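Local coordinates for protein deoxyhypusine synthase, putative (Entamoeba histolytica, PDB 7L9R) that probably acts as a deoxyhypusine synthase, an NAD-dependent transferase that would modify a lysine of the translation factor eIF5A, at residues B[86-95]-B[114-124]. Sequence-based numbering, arbitrary orientation.
Sequences RCTIYLGFTS and CVDYIVTTAGA
Arg86 reaches Asp116 with its extended side chain, and NH2 forms a salt bridge to OD1 at 3.3 Å. Their flat groups are turned 43° apart. Arg347 pairs with the other carboxylate oxygen, OD2. Thr88 turns CG2 to the edge of the Tyr117 ring, 3.8 Å from CE2. Ile89 N gives a hydrogen bond to Asp116 OD2 (2.9 Å), on its anti side and somewhat out of the carboxylate plane. Ile89 O accepts from two successive amides, Asp116 N and Tyr117 N. The Tyr90 and Tyr117 side chains run next to each other. Their rings are nearly parallel (14°) but offset, with little overlap; Tyr90 CE2 sits 3.4 Å from Tyr117 CD2. Tyr90 OH bonds to Ser256. Strands 87-93 and 117-120 are neighbours in a six-stranded parallel sheet of order 3-2-1-4-5-6, a Rossmann-like arrangement. Helix 102-111 lies in the beta-alpha-beta crossover between them and packs on Leu91 and Ile118. Leu91 bonds through N to Tyr117 O and through O to Val119 N. Phe93 N continues the ladder to Val119 O. Phe93 CG lies between backbone N and carbonyl carbon (chi1 54°), which brings CE2 3.8 Å from Ile118 CG2. Thr120 OG1 donates to Phe93 O at 2.8 Å, from above the carbonyl plane. Thr94 N-caps the next helix through a weak OG1 hydrogen bond to Met97 N. Ser95 N then bonds to Thr121 OG1 (2.8 Å).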
loop_
_atom_site.group_PDB
_atom_site.type_symbol
_atom_site.label_atom_id
_atom_site.label_comp_id
_atom_site.label_asym_id
_atom_site.label_seq_id
_atom_site.Cartn_x
_atom_site.Cartn_y
_atom_site.Cartn_z
ATOM N N ARG B 86 -20.042 -1.276 -33.610
ATOM C CA ARG B 86 -19.054 -0.418 -32.971
ATOM C C ARG B 86 -18.692 -1.019 -31.618
ATOM O O ARG B 86 -19.187 -2.081 -31.231
ATOM C CB ARG B 86 -19.578 1.009 -32.814
ATOM C CG ARG B 86 -20.734 1.118 -31.842
ATOM C CD ARG B 86 -21.188 2.551 -31.712
ATOM N NE ARG B 86 -22.150 2.715 -30.633
ATOM C CZ ARG B 86 -22.565 3.888 -30.176
ATOM N NH1 ARG B 86 -22.122 5.024 -30.692
ATOM N NH2 ARG B 86 -23.435 3.923 -29.170
ATOM N N CYS B 87 -17.823 -0.322 -30.897
ATOM C CA CYS B 87 -17.368 -0.762 -29.587
ATOM C C CYS B 87 -18.361 -0.300 -28.527
ATOM O O CYS B 87 -18.674 0.891 -28.443
ATOM C CB CYS B 87 -15.972 -0.211 -29.298
ATOM S SG CYS B 87 -15.261 -0.758 -27.731
ATOM N N THR B 88 -18.866 -1.243 -27.733
ATOM C CA THR B 88 -19.658 -0.913 -26.554
ATOM C C THR B 88 -18.710 -0.494 -25.437
ATOM O O THR B 88 -17.663 -1.117 -25.242
ATOM C CB THR B 88 -20.513 -2.108 -26.118
ATOM O OG1 THR B 88 -21.387 -2.502 -27.184
ATOM C CG2 THR B 88 -21.358 -1.742 -24.911
ATOM N N ILE B 89 -19.043 0.587 -24.737
ATOM C CA ILE B 89 -18.137 1.195 -23.769
ATOM C C ILE B 89 -18.781 1.187 -22.388
ATOM O O ILE B 89 -19.876 1.731 -22.202
ATOM C CB ILE B 89 -17.740 2.622 -24.184
ATOM C CG1 ILE B 89 -17.091 2.594 -25.572
ATOM C CG2 ILE B 89 -16.812 3.237 -23.151
ATOM C CD1 ILE B 89 -16.556 3.923 -26.030
ATOM N N TYR B 90 -18.069 0.611 -21.420
ATOM C CA TYR B 90 -18.508 0.484 -20.037
ATOM C C TYR B 90 -17.671 1.413 -19.174
ATOM O O TYR B 90 -16.438 1.383 -19.245
ATOM C CB TYR B 90 -18.346 -0.960 -19.543
ATOM C CG TYR B 90 -19.186 -1.963 -20.296
ATOM C CD1 TYR B 90 -18.787 -2.443 -21.536
ATOM C CD2 TYR B 90 -20.383 -2.430 -19.764
ATOM C CE1 TYR B 90 -19.566 -3.354 -22.233
ATOM C CE2 TYR B 90 -21.166 -3.342 -20.452
ATOM C CZ TYR B 90 -20.751 -3.800 -21.685
ATOM O OH TYR B 90 -21.529 -4.706 -22.368
ATOM N N LEU B 91 -18.331 2.226 -18.355
ATOM C CA LEU B 91 -17.640 3.146 -17.462
ATOM C C LEU B 91 -17.932 2.749 -16.023
ATOM O O LEU B 91 -19.091 2.759 -15.597
ATOM C CB LEU B 91 -18.058 4.592 -17.719
ATOM C CG LEU B 91 -17.463 5.621 -16.759
ATOM C CD1 LEU B 91 -15.940 5.598 -16.807
ATOM C CD2 LEU B 91 -17.998 7.007 -17.075
ATOM N N GLY B 92 -16.885 2.407 -15.281
ATOM C CA GLY B 92 -16.998 2.067 -13.871
ATOM C C GLY B 92 -16.277 3.104 -13.031
ATOM O O GLY B 92 -15.182 3.547 -13.387
ATOM N N PHE B 93 -16.900 3.498 -11.923
ATOM C CA PHE B 93 -16.272 4.436 -11.007
ATOM C C PHE B 93 -16.841 4.231 -9.613
ATOM O O PHE B 93 -17.932 3.679 -9.437
ATOM C CB PHE B 93 -16.441 5.896 -11.461
ATOM C CG PHE B 93 -17.867 6.316 -11.710
ATOM C CD1 PHE B 93 -18.713 6.628 -10.650
ATOM C CD2 PHE B 93 -18.347 6.452 -13.003
ATOM C CE1 PHE B 93 -20.020 7.033 -10.877
ATOM C CE2 PHE B 93 -19.653 6.857 -13.238
ATOM C CZ PHE B 93 -20.491 7.149 -12.174
ATOM N N THR B 94 -16.073 4.659 -8.619
ATOM C CA THR B 94 -16.479 4.485 -7.234
ATOM C C THR B 94 -17.349 5.649 -6.780
ATOM O O THR B 94 -17.367 6.732 -7.379
ATOM C CB THR B 94 -15.274 4.371 -6.303
ATOM O OG1 THR B 94 -14.486 5.565 -6.390
ATOM C CG2 THR B 94 -14.422 3.189 -6.685
ATOM N N SER B 95 -18.072 5.401 -5.690
ATOM C CA SER B 95 -18.832 6.454 -5.034
ATOM C C SER B 95 -17.933 7.621 -4.635
ATOM O O SER B 95 -18.376 8.775 -4.637
ATOM C CB SER B 95 -19.551 5.858 -3.818
ATOM O OG SER B 95 -19.939 6.855 -2.894
ATOM N N CYS B 114 -21.255 9.262 -24.730
ATOM C CA CYS B 114 -19.889 8.779 -24.883
ATOM C C CYS B 114 -19.702 7.369 -24.353
ATOM O O CYS B 114 -18.732 6.702 -24.736
ATOM C CB CYS B 114 -18.923 9.717 -24.165
ATOM S SG CYS B 114 -18.843 11.354 -24.899
ATOM N N VAL B 115 -20.581 6.914 -23.459
ATOM C CA VAL B 115 -20.520 5.570 -22.907
ATOM C C VAL B 115 -21.905 4.945 -22.987
ATOM O O VAL B 115 -22.918 5.630 -23.136
ATOM C CB VAL B 115 -19.993 5.554 -21.457
ATOM C CG1 VAL B 115 -18.646 6.259 -21.377
ATOM C CG2 VAL B 115 -20.998 6.198 -20.510
ATOM N N ASP B 116 -21.938 3.619 -22.897
ATOM C CA ASP B 116 -23.170 2.858 -23.049
ATOM C C ASP B 116 -23.705 2.297 -21.742
ATOM O O ASP B 116 -24.921 2.147 -21.599
ATOM C CB ASP B 116 -22.948 1.709 -24.033
ATOM C CG ASP B 116 -22.464 2.204 -25.388
ATOM O OD1 ASP B 116 -23.112 3.111 -25.958
ATOM O OD2 ASP B 116 -21.428 1.702 -25.876
ATOM N N TYR B 117 -22.829 1.997 -20.788
ATOM C CA TYR B 117 -23.222 1.415 -19.517
ATOM C C TYR B 117 -22.317 1.966 -18.435
ATOM O O TYR B 117 -21.146 2.265 -18.680
ATOM C CB TYR B 117 -23.118 -0.117 -19.510
ATOM C CG TYR B 117 -24.028 -0.823 -20.483
ATOM C CD1 TYR B 117 -25.349 -1.091 -20.151
ATOM C CD2 TYR B 117 -23.561 -1.249 -21.722
ATOM C CE1 TYR B 117 -26.187 -1.747 -21.028
ATOM C CE2 TYR B 117 -24.396 -1.910 -22.614
ATOM C CZ TYR B 117 -25.711 -2.155 -22.258
ATOM O OH TYR B 117 -26.559 -2.815 -23.121
ATOM N N ILE B 118 -22.860 2.066 -17.229
ATOM C CA ILE B 118 -22.103 2.479 -16.058
ATOM C C ILE B 118 -22.236 1.402 -14.990
ATOM O O ILE B 118 -23.305 0.804 -14.824
ATOM C CB ILE B 118 -22.579 3.844 -15.527
ATOM C CG1 ILE B 118 -22.149 4.960 -16.479
ATOM C CG2 ILE B 118 -22.041 4.105 -14.131
ATOM C CD1 ILE B 118 -22.593 6.328 -16.027
ATOM N N VAL B 119 -21.136 1.122 -14.302
ATOM C CA VAL B 119 -21.140 0.305 -13.096
ATOM C C VAL B 119 -20.569 1.161 -11.981
ATOM O O VAL B 119 -19.537 1.816 -12.167
ATOM C CB VAL B 119 -20.326 -0.989 -13.269
ATOM C CG1 VAL B 119 -20.419 -1.835 -12.010
ATOM C CG2 VAL B 119 -20.819 -1.777 -14.473
ATOM N N THR B 120 -21.257 1.211 -10.846
ATOM C CA THR B 120 -20.753 2.013 -9.742
ATOM C C THR B 120 -21.087 1.325 -8.421
ATOM O O THR B 120 -21.616 0.209 -8.392
ATOM C CB THR B 120 -21.284 3.452 -9.817
ATOM O OG1 THR B 120 -20.613 4.253 -8.836
ATOM C CG2 THR B 120 -22.787 3.501 -9.588
ATOM N N THR B 121 -20.766 1.996 -7.320
ATOM C CA THR B 121 -20.782 1.391 -5.997
ATOM C C THR B 121 -21.751 2.129 -5.080
ATOM O O THR B 121 -22.309 3.175 -5.433
ATOM C CB THR B 121 -19.383 1.408 -5.376
ATOM O OG1 THR B 121 -18.967 2.768 -5.205
ATOM C CG2 THR B 121 -18.392 0.702 -6.294
ATOM N N ALA B 122 -21.923 1.565 -3.881
ATOM C CA ALA B 122 -22.863 2.092 -2.897
ATOM C C ALA B 122 -22.547 3.543 -2.544
ATOM O O ALA B 122 -21.401 3.888 -2.250
ATOM C CB ALA B 122 -22.834 1.228 -1.636
ATOM N N GLY B 123 -23.573 4.397 -2.576
ATOM C CA GLY B 123 -23.434 5.799 -2.259
ATOM C C GLY B 123 -23.339 6.715 -3.467
ATOM O O GLY B 123 -23.559 7.923 -3.327
ATOM N N ALA B 124 -23.016 6.178 -4.646
ATOM C CA ALA B 124 -22.772 7.029 -5.805
ATOM C C ALA B 124 -24.044 7.727 -6.257
ATOM O O ALA B 124 -24.050 8.942 -6.484
ATOM C CB ALA B 124 -22.186 6.211 -6.953
#